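Local atomic coordinates of beta-galacturonidase (Eisenbergiella tayi, PDB entry 6NCW), a protein that hydrolyses beta-galacturonides as a family 2 glycoside hydrolase, and may also have the beta-glucuronidase activity common in that family. Residues A[511-515]-A[536-542]; A[249-254]-A[366-370]. All blocks are in the same frame, centred on the assembly; numbering follows the deposited sequence.

Interaction 1 of 2, residues A[511-515]-A[536-542]; sequences QFCDV and DEYRRPK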
ATOM      1  N   GLN A 511     -20.705   0.855   5.449  1.00 13.63           N
ATOM      2  CA  GLN A 511     -20.878  -0.083   6.540  1.00 16.22           C
ATOM      3  C   GLN A 511     -19.676   0.093   7.461  1.00 17.71           C
ATOM      4  O   GLN A 511     -18.825   0.919   7.209  1.00 15.80           O
ATOM      5  CB  GLN A 511     -20.998  -1.542   6.041  1.00 15.13           C
ATOM      6  CG  GLN A 511     -19.753  -2.066   5.326  1.00 14.47           C
ATOM      7  CD  GLN A 511     -19.818  -3.566   5.020  1.00 16.70           C
ATOM      8  OE1 GLN A 511     -20.310  -4.379   5.844  1.00 17.37           O
ATOM      9  NE2 GLN A 511     -19.333  -3.944   3.826  1.00 13.12           N
ATOM     10  N   PHE A 512     -19.605  -0.686   8.540  1.00 18.51           N
ATOM     11  CA  PHE A 512     -18.522  -0.514   9.503  1.00 19.38           C
ATOM     12  C   PHE A 512     -17.156  -0.823   8.886  1.00 19.75           C
ATOM     13  O   PHE A 512     -16.239   0.007   8.922  1.00 18.22           O
ATOM     14  CB  PHE A 512     -18.768  -1.403  10.729  1.00 17.97           C
ATOM     15  CG  PHE A 512     -17.586  -1.491  11.643  1.00 17.66           C
ATOM     16  CD1 PHE A 512     -16.965  -2.704  11.880  1.00 18.31           C
ATOM     17  CD2 PHE A 512     -17.078  -0.349  12.247  1.00 15.90           C
ATOM     18  CE1 PHE A 512     -15.863  -2.782  12.730  1.00 19.66           C
ATOM     19  CE2 PHE A 512     -15.972  -0.409  13.074  1.00 15.70           C
ATOM     20  CZ  PHE A 512     -15.368  -1.627  13.328  1.00 17.78           C
ATOM     21  N   CYS A 513     -16.979  -2.035   8.352  1.00 16.28           N
ATOM     22  CA  CYS A 513     -15.665  -2.461   7.890  1.00 14.32           C
ATOM     23  C   CYS A 513     -15.792  -3.070   6.504  1.00 14.69           C
ATOM     24  O   CYS A 513     -16.880  -3.439   6.068  1.00 13.27           O
ATOM     25  CB  CYS A 513     -15.022  -3.469   8.847  1.00 16.63           C
ATOM     26  SG  CYS A 513     -15.966  -4.995   9.005  1.00 20.58           S
ATOM     27  N   ASP A 514     -14.674  -3.137   5.789  1.00 12.93           N
ATOM     28  CA  ASP A 514     -14.691  -3.826   4.499  1.00 17.84           C
ATOM     29  C   ASP A 514     -14.905  -5.315   4.736  1.00 16.22           C
ATOM     30  O   ASP A 514     -14.473  -5.855   5.755  1.00 20.11           O
ATOM     31  CB  ASP A 514     -13.390  -3.606   3.741  1.00 13.63           C
ATOM     32  CG  ASP A 514     -13.152  -2.137   3.388  1.00 19.18           C
ATOM     33  OD1 ASP A 514     -14.110  -1.322   3.343  1.00 15.24           O
ATOM     34  OD2 ASP A 514     -11.985  -1.793   3.149  1.00 19.65           O
ATOM     35  N   VAL A 515     -15.582  -5.978   3.795  1.00 15.95           N
ATOM     36  CA  VAL A 515     -16.072  -7.351   3.973  1.00 18.15           C
ATOM     37  C   VAL A 515     -15.757  -8.165   2.724  1.00 20.91           C
ATOM     38  O   VAL A 515     -15.997  -7.697   1.605  1.00 18.53           O
ATOM     39  CB  VAL A 515     -17.593  -7.395   4.229  1.00 21.87           C
ATOM     40  CG1 VAL A 515     -18.092  -8.846   4.250  1.00 20.15           C
ATOM     41  CG2 VAL A 515     -17.975  -6.629   5.528  1.00 16.55           C
ATOM     42  N   ASP A 536     -11.039  -0.314   7.234  1.00 16.68           N
ATOM     43  CA  ASP A 536     -10.829  -1.399   6.278  1.00 16.93           C
ATOM     44  C   ASP A 536     -10.956  -2.760   6.977  1.00 18.38           C
ATOM     45  O   ASP A 536     -11.305  -2.851   8.162  1.00 17.03           O
ATOM     46  CB  ASP A 536      -9.502  -1.228   5.528  1.00 16.62           C
ATOM     47  CG  ASP A 536      -8.268  -1.647   6.316  1.00 20.66           C
ATOM     48  OD1 ASP A 536      -8.307  -1.864   7.553  1.00 18.46           O
ATOM     49  OD2 ASP A 536      -7.208  -1.760   5.656  1.00 22.96           O
ATOM     50  N   GLU A 537     -10.710  -3.845   6.233  1.00 14.92           N
ATOM     51  CA  GLU A 537     -10.940  -5.161   6.828  1.00 18.17           C
ATOM     52  C   GLU A 537     -10.013  -5.399   8.010  1.00 18.43           C
ATOM     53  O   GLU A 537     -10.360  -6.173   8.895  1.00 19.46           O
ATOM     54  CB  GLU A 537     -10.805  -6.287   5.787  1.00 15.55           C
ATOM     55  CG  GLU A 537      -9.402  -6.468   5.155  1.00 17.17           C
ATOM     56  CD  GLU A 537      -9.178  -5.563   3.944  1.00 23.47           C
ATOM     57  OE1 GLU A 537      -9.803  -4.478   3.889  1.00 23.09           O
ATOM     58  OE2 GLU A 537      -8.383  -5.935   3.039  1.00 25.48           O
ATOM     59  N   TYR A 538      -8.874  -4.705   8.079  1.00 15.69           N
ATOM     60  CA  TYR A 538      -7.989  -4.824   9.222  1.00 17.80           C
ATOM     61  C   TYR A 538      -8.272  -3.774  10.281  1.00 17.39           C
ATOM     62  O   TYR A 538      -7.437  -3.568  11.158  1.00 16.69           O
ATOM     63  CB  TYR A 538      -6.530  -4.781   8.776  1.00 16.15           C
ATOM     64  CG  TYR A 538      -6.193  -5.947   7.870  1.00 18.71           C
ATOM     65  CD1 TYR A 538      -6.056  -7.226   8.392  1.00 19.27           C
ATOM     66  CD2 TYR A 538      -6.033  -5.773   6.495  1.00 19.84           C
ATOM     67  CE1 TYR A 538      -5.762  -8.314   7.575  1.00 17.47           C
ATOM     68  CE2 TYR A 538      -5.739  -6.855   5.656  1.00 20.05           C
ATOM     69  CZ  TYR A 538      -5.610  -8.135   6.225  1.00 22.35           C
ATOM     70  OH  TYR A 538      -5.334  -9.239   5.450  1.00 25.29           O
ATOM     71  N   ARG A 539      -9.445  -3.135  10.223  1.00 16.56           N
ATOM     72  CA  ARG A 539      -9.941  -2.184  11.219  1.00 18.39           C
ATOM     73  C   ARG A 539      -9.112  -0.898  11.259  1.00 19.65           C
ATOM     74  O   ARG A 539      -9.096  -0.190  12.284  1.00 15.27           O
ATOM     75  CB  ARG A 539     -10.032  -2.816  12.621  1.00 16.83           C
ATOM     76  CG  ARG A 539     -11.354  -3.574  12.902  1.00 15.35           C
ATOM     77  CD  ARG A 539     -11.651  -4.672  11.872  1.00 19.61           C
ATOM     78  NE  ARG A 539     -12.869  -5.405  12.207  1.00 21.08           N
ATOM     79  CZ  ARG A 539     -13.449  -6.337  11.442  1.00 21.31           C
ATOM     80  NH1 ARG A 539     -12.928  -6.700  10.271  1.00 15.69           N
ATOM     81  NH2 ARG A 539     -14.562  -6.920  11.865  1.00 19.46           N
ATOM     82  N   ARG A 540      -8.421  -0.583  10.162  1.00 12.87           N
ATOM     83  CA  ARG A 540      -7.643   0.650  10.045  1.00 19.72           C
ATOM     84  C   ARG A 540      -8.560   1.787   9.603  1.00 17.77           C
ATOM     85  O   ARG A 540      -9.298   1.632   8.624  1.00 17.28           O
ATOM     86  CB  ARG A 540      -6.499   0.484   9.051  1.00 16.60           C
ATOM     87  CG  ARG A 540      -5.472  -0.583   9.477  1.00 20.46           C
ATOM     88  CD  ARG A 540      -4.310  -0.681   8.466  1.00 22.28           C
ATOM     89  NE  ARG A 540      -4.721  -1.261   7.176  1.00 19.18           N
ATOM     90  CZ  ARG A 540      -3.872  -1.668   6.242  1.00 20.40           C
ATOM     91  NH1 ARG A 540      -2.559  -1.541   6.446  1.00 17.16           N
ATOM     92  NH2 ARG A 540      -4.331  -2.172   5.100  1.00 23.11           N
ATOM     93  N   PRO A 541      -8.564   2.915  10.299  1.00 17.39           N
ATOM     94  CA  PRO A 541      -9.526   3.983   9.959  1.00 18.25           C
ATOM     95  C   PRO A 541      -9.179   4.652   8.635  1.00 17.85           C
ATOM     96  O   PRO A 541      -8.042   5.071   8.416  1.00 22.24           O
ATOM     97  CB  PRO A 541      -9.421   4.961  11.140  1.00 16.88           C
ATOM     98  CG  PRO A 541      -8.168   4.579  11.885  1.00 22.85           C
ATOM     99  CD  PRO A 541      -7.876   3.134  11.582  1.00 17.98           C
ATOM    100  N   LYS A 542     -10.159   4.711   7.731  1.00 19.25           N
ATOM    101  CA  LYS A 542     -10.026   5.475   6.499  1.00 16.72           C
ATOM    102  C   LYS A 542     -10.192   6.964   6.815  1.00 18.95           C
ATOM    103  O   LYS A 542     -10.533   7.337   7.938  1.00 16.22           O
ATOM    104  CB  LYS A 542     -11.065   5.019   5.474  1.00 18.95           C
ATOM    105  CG  LYS A 542     -10.912   3.574   5.021  1.00 15.13           C
ATOM    106  CD  LYS A 542     -11.972   3.187   4.006  1.00 14.32           C
ATOM    107  CE  LYS A 542     -12.062   1.657   3.895  1.00 14.14           C
ATOM    108  NZ  LYS A 542     -13.181   1.235   3.049  1.00 15.43           N
TER
HETATM  109  O   HOH W   1     -13.523  -8.000   7.140  1.00 15.64           O
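Asp514 and Lys542 approach from opposite directions and meet in a salt bridge: Lys542 NZ donates to Asp514 OD1 at 2.7 Å, on the syn lone pair, and only weakly to Asp514 OD2. An extended lysine suits the place because its ammonium reaches a buried carboxylate and also donates to the backbone oxygens of Gly533 and Ala470. Asp514 OD2 lies 3.5 Å from Glu537 OE1; Arg527, paired with both acids, probably offsets their repulsion. These loops follow strands 504-509 and 529-530 in the TIM-barrel domain, and the Asp514 side chain sits about 6 Å from those of the galacturonate-binding Asn530 and Lys532. Arg539 presents one guanidinium face to Cys513, whose polarisable SG suits it, 3.4 Å above the plane. Phe512 CE1 comes within 4.0 Å of Arg539 NE, the planes 82° apart. A bend at chi2 (56°) turns the guanidinium edge-on to its own turn, where Arg539 NH1 donates to Glu537 O at 3.0 Å, leaving NE for a salt bridge with Asp296. Arg539 N to Asp536 O closes this type I turn; Asp536 then holds the next residue, OD1 accepting from Arg540 N and OD2 in a side-on salt bridge with Arg540 NE and NH2.

Interaction 2 of 2, residues A[249-254]-A[366-370]; sequences DRVGFR and NHPSI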
ATOM      1  N   ASP A 249     -31.012 -16.400  32.293  1.00 31.51           N
ATOM      2  CA  ASP A 249     -30.877 -15.469  31.178  1.00 30.17           C
ATOM      3  C   ASP A 249     -30.665 -14.061  31.724  1.00 31.01           C
ATOM      4  O   ASP A 249     -30.510 -13.892  32.937  1.00 32.39           O
ATOM      5  CB  ASP A 249     -32.107 -15.545  30.263  1.00 27.82           C
ATOM      6  CG  ASP A 249     -31.745 -15.390  28.776  1.00 36.46           C
ATOM      7  OD1 ASP A 249     -30.986 -14.447  28.431  1.00 29.20           O
ATOM      8  OD2 ASP A 249     -32.220 -16.212  27.960  1.00 37.89           O
ATOM      9  N   ARG A 250     -30.632 -13.048  30.861  1.00 32.30           N
ATOM     10  CA  ARG A 250     -30.507 -11.661  31.305  1.00 30.00           C
ATOM     11  C   ARG A 250     -31.566 -10.793  30.652  1.00 27.62           C
ATOM     12  O   ARG A 250     -31.884 -10.967  29.474  1.00 30.96           O
ATOM     13  CB  ARG A 250     -29.140 -11.072  30.989  1.00 29.10           C
ATOM     14  CG  ARG A 250     -28.113 -11.302  32.055  1.00 31.94           C
ATOM     15  CD  ARG A 250     -26.959 -10.342  31.928  1.00 29.30           C
ATOM     16  NE  ARG A 250     -26.521 -10.246  30.537  1.00 33.54           N
ATOM     17  CZ  ARG A 250     -25.309  -9.852  30.159  1.00 27.93           C
ATOM     18  NH1 ARG A 250     -24.392  -9.529  31.063  1.00 31.58           N
ATOM     19  NH2 ARG A 250     -25.015  -9.787  28.875  1.00 28.30           N
ATOM     20  N   VAL A 251     -32.084  -9.832  31.415  1.00 26.25           N
ATOM     21  CA  VAL A 251     -33.147  -8.957  30.946  1.00 25.39           C
ATOM     22  C   VAL A 251     -32.770  -7.520  31.266  1.00 24.57           C
ATOM     23  O   VAL A 251     -31.896  -7.245  32.092  1.00 24.37           O
ATOM     24  CB  VAL A 251     -34.529  -9.299  31.566  1.00 23.71           C
ATOM     25  CG1 VAL A 251     -34.888 -10.761  31.324  1.00 25.80           C
ATOM     26  CG2 VAL A 251     -34.546  -8.977  33.047  1.00 25.02           C
ATOM     27  N   GLY A 252     -33.415  -6.611  30.550  1.00 25.10           N
ATOM     28  CA  GLY A 252     -33.395  -5.201  30.894  1.00 25.22           C
ATOM     29  C   GLY A 252     -34.803  -4.657  30.761  1.00 24.65           C
ATOM     30  O   GLY A 252     -35.597  -5.132  29.947  1.00 28.50           O
ATOM     31  N   PHE A 253     -35.123  -3.687  31.608  1.00 21.54           N
ATOM     32  CA  PHE A 253     -36.461  -3.090  31.652  1.00 26.63           C
ATOM     33  C   PHE A 253     -36.455  -1.852  30.758  1.00 24.54           C
ATOM     34  O   PHE A 253     -36.025  -0.773  31.171  1.00 25.09           O
ATOM     35  CB  PHE A 253     -36.859  -2.741  33.091  1.00 26.97           C
ATOM     36  CG  PHE A 253     -37.268  -3.940  33.931  1.00 28.87           C
ATOM     37  CD1 PHE A 253     -38.610  -4.253  34.118  1.00 29.80           C
ATOM     38  CD2 PHE A 253     -36.309  -4.748  34.541  1.00 29.25           C
ATOM     39  CE1 PHE A 253     -38.990  -5.359  34.889  1.00 31.20           C
ATOM     40  CE2 PHE A 253     -36.681  -5.856  35.304  1.00 26.99           C
ATOM     41  CZ  PHE A 253     -38.023  -6.159  35.477  1.00 31.20           C
ATOM     42  N   ARG A 254     -36.908  -2.007  29.516  1.00 27.03           N
ATOM     43  CA  ARG A 254     -37.078  -0.872  28.622  1.00 26.04           C
ATOM     44  C   ARG A 254     -38.299  -1.109  27.752  1.00 27.01           C
ATOM     45  O   ARG A 254     -38.659  -2.250  27.459  1.00 27.00           O
ATOM     46  CB  ARG A 254     -35.837  -0.632  27.738  1.00 29.34           C
ATOM     47  CG  ARG A 254     -35.383  -1.852  26.917  1.00 29.42           C
ATOM     48  CD  ARG A 254     -35.899  -1.753  25.521  1.00 28.69           C
ATOM     49  NE  ARG A 254     -35.671  -2.949  24.715  1.00 27.08           N
ATOM     50  CZ  ARG A 254     -36.592  -3.874  24.473  1.00 30.08           C
ATOM     51  NH1 ARG A 254     -37.805  -3.768  25.001  1.00 29.27           N
ATOM     52  NH2 ARG A 254     -36.303  -4.902  23.690  1.00 27.71           N
ATOM     53  N   ASN A 366     -34.852 -12.153  24.777  1.00 21.81           N
ATOM     54  CA  ASN A 366     -34.626 -11.423  26.016  1.00 20.99           C
ATOM     55  C   ASN A 366     -33.658 -10.259  25.896  1.00 26.83           C
ATOM     56  O   ASN A 366     -33.518  -9.512  26.868  1.00 24.52           O
ATOM     57  CB  ASN A 366     -34.109 -12.376  27.104  1.00 26.19           C
ATOM     58  CG  ASN A 366     -35.160 -13.382  27.539  1.00 26.27           C
ATOM     59  OD1 ASN A 366     -36.329 -13.035  27.678  1.00 23.81           O
ATOM     60  ND2 ASN A 366     -34.753 -14.632  27.732  1.00 27.80           N
ATOM     61  N   HIS A 367     -32.963 -10.108  24.769  1.00 23.90           N
ATOM     62  CA  HIS A 367     -31.894  -9.108  24.672  1.00 23.77           C
ATOM     63  C   HIS A 367     -32.478  -7.706  24.679  1.00 22.47           C
ATOM     64  O   HIS A 367     -33.165  -7.333  23.721  1.00 22.52           O
ATOM     65  CB  HIS A 367     -31.047  -9.325  23.407  1.00 20.52           C
ATOM     66  CG  HIS A 367     -30.115 -10.495  23.503  1.00 23.61           C
ATOM     67  ND1 HIS A 367     -28.894 -10.427  24.144  1.00 26.01           N
ATOM     68  CD2 HIS A 367     -30.239 -11.770  23.068  1.00 24.83           C
ATOM     69  CE1 HIS A 367     -28.307 -11.612  24.098  1.00 23.92           C
ATOM     70  NE2 HIS A 367     -29.103 -12.443  23.449  1.00 25.69           N
ATOM     71  N   PRO A 368     -32.262  -6.907  25.724  1.00 25.61           N
ATOM     72  CA  PRO A 368     -32.800  -5.538  25.704  1.00 21.37           C
ATOM     73  C   PRO A 368     -32.248  -4.690  24.574  1.00 21.69           C
ATOM     74  O   PRO A 368     -32.907  -3.726  24.159  1.00 22.38           O
ATOM     75  CB  PRO A 368     -32.390  -4.986  27.074  1.00 18.56           C
ATOM     76  CG  PRO A 368     -31.137  -5.791  27.423  1.00 22.24           C
ATOM     77  CD  PRO A 368     -31.452  -7.171  26.926  1.00 23.14           C
ATOM     78  N   SER A 369     -31.053  -4.999  24.065  1.00 20.14           N
ATOM     79  CA  SER A 369     -30.485  -4.179  22.993  1.00 20.29           C
ATOM     80  C   SER A 369     -31.320  -4.258  21.726  1.00 18.76           C
ATOM     81  O   SER A 369     -31.423  -3.274  20.981  1.00 19.42           O
ATOM     82  CB  SER A 369     -29.050  -4.610  22.698  1.00 19.46           C
ATOM     83  OG  SER A 369     -29.019  -5.966  22.277  1.00 23.03           O
ATOM     84  N   ILE A 370     -31.924  -5.414  21.462  1.00 18.73           N
ATOM     85  CA  ILE A 370     -32.694  -5.593  20.238  1.00 16.47           C
ATOM     86  C   ILE A 370     -33.975  -4.784  20.369  1.00 22.05           C
ATOM     87  O   ILE A 370     -34.831  -5.111  21.194  1.00 19.35           O
ATOM     88  CB  ILE A 370     -33.004  -7.062  19.979  1.00 17.90           C
ATOM     89  CG1 ILE A 370     -31.712  -7.864  19.757  1.00 19.35           C
ATOM     90  CG2 ILE A 370     -33.895  -7.166  18.756  1.00 20.12           C
ATOM     91  CD1 ILE A 370     -31.957  -9.363  19.819  1.00 18.13           C
TER
HETATM   92  O   HOH W   2     -35.236  -8.020  28.421  1.00 25.13           O
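At the junction between the immunoglobulin-like beta-sandwich and the TIM barrel, residues 249-254, which continue strand 245-251 toward the barrel, run past the loop that leads from helix 349-364 into barrel strand 370-374. Arg254 reaches across to the barrel backbone. Arg254 NE donates to Pro368 O at 2.9 Å, on a lone pair in the carbonyl plane, and its NH2 makes a weak, more bent bond to Ile370 O (129° at the hydrogen). The bend of the chain at chi2 (98°) brings the guanidinium to the carbonyls of the type I turn from His367 to Ile370, a place for which a long side chain with several donors is apt. Pro368 lays CB and CG against the Gly252 backbone, CG being 4.0 Å from Gly252 N; with no side chain on the glycine, the ring can come this close. A water ties Gly252 N to Asn366 O. At the far end Asn366 ND2 donates weakly to Asp249 OD2 at 3.0 Å, amide and carboxylate planes being 82° apart. ND2 also donates to Ile155 O, and Asn366 OD1 accepts from Phe157 N, a double role that suits an amide. Both Arg254 bonds end on main-chain oxygens, so on the barrel side this grip depends on the backbone path rather than on particular side chains.

In the fold
Interaction 1 lies wholly within the TIM-barrel domain, whereas interaction 2 has only its 366-370 half there; their centres are 29 Å apart and their nearest atoms about 16 Å apart, so they do not touch. They follow one another in series along the chain, 249-254 with 366-370 first and 511-515 with 536-542 later. Interaction 1 joins loops close to the galacturonate site, with the Asp514 side chain about 12 Å from a bound glycerol, and the turn in 536-542 also meets a second subunit through Tyr538. Interaction 2 is away from the annotated sites and joins the sandwich domain to the barrel within one chain, with no other subunit touching its segments.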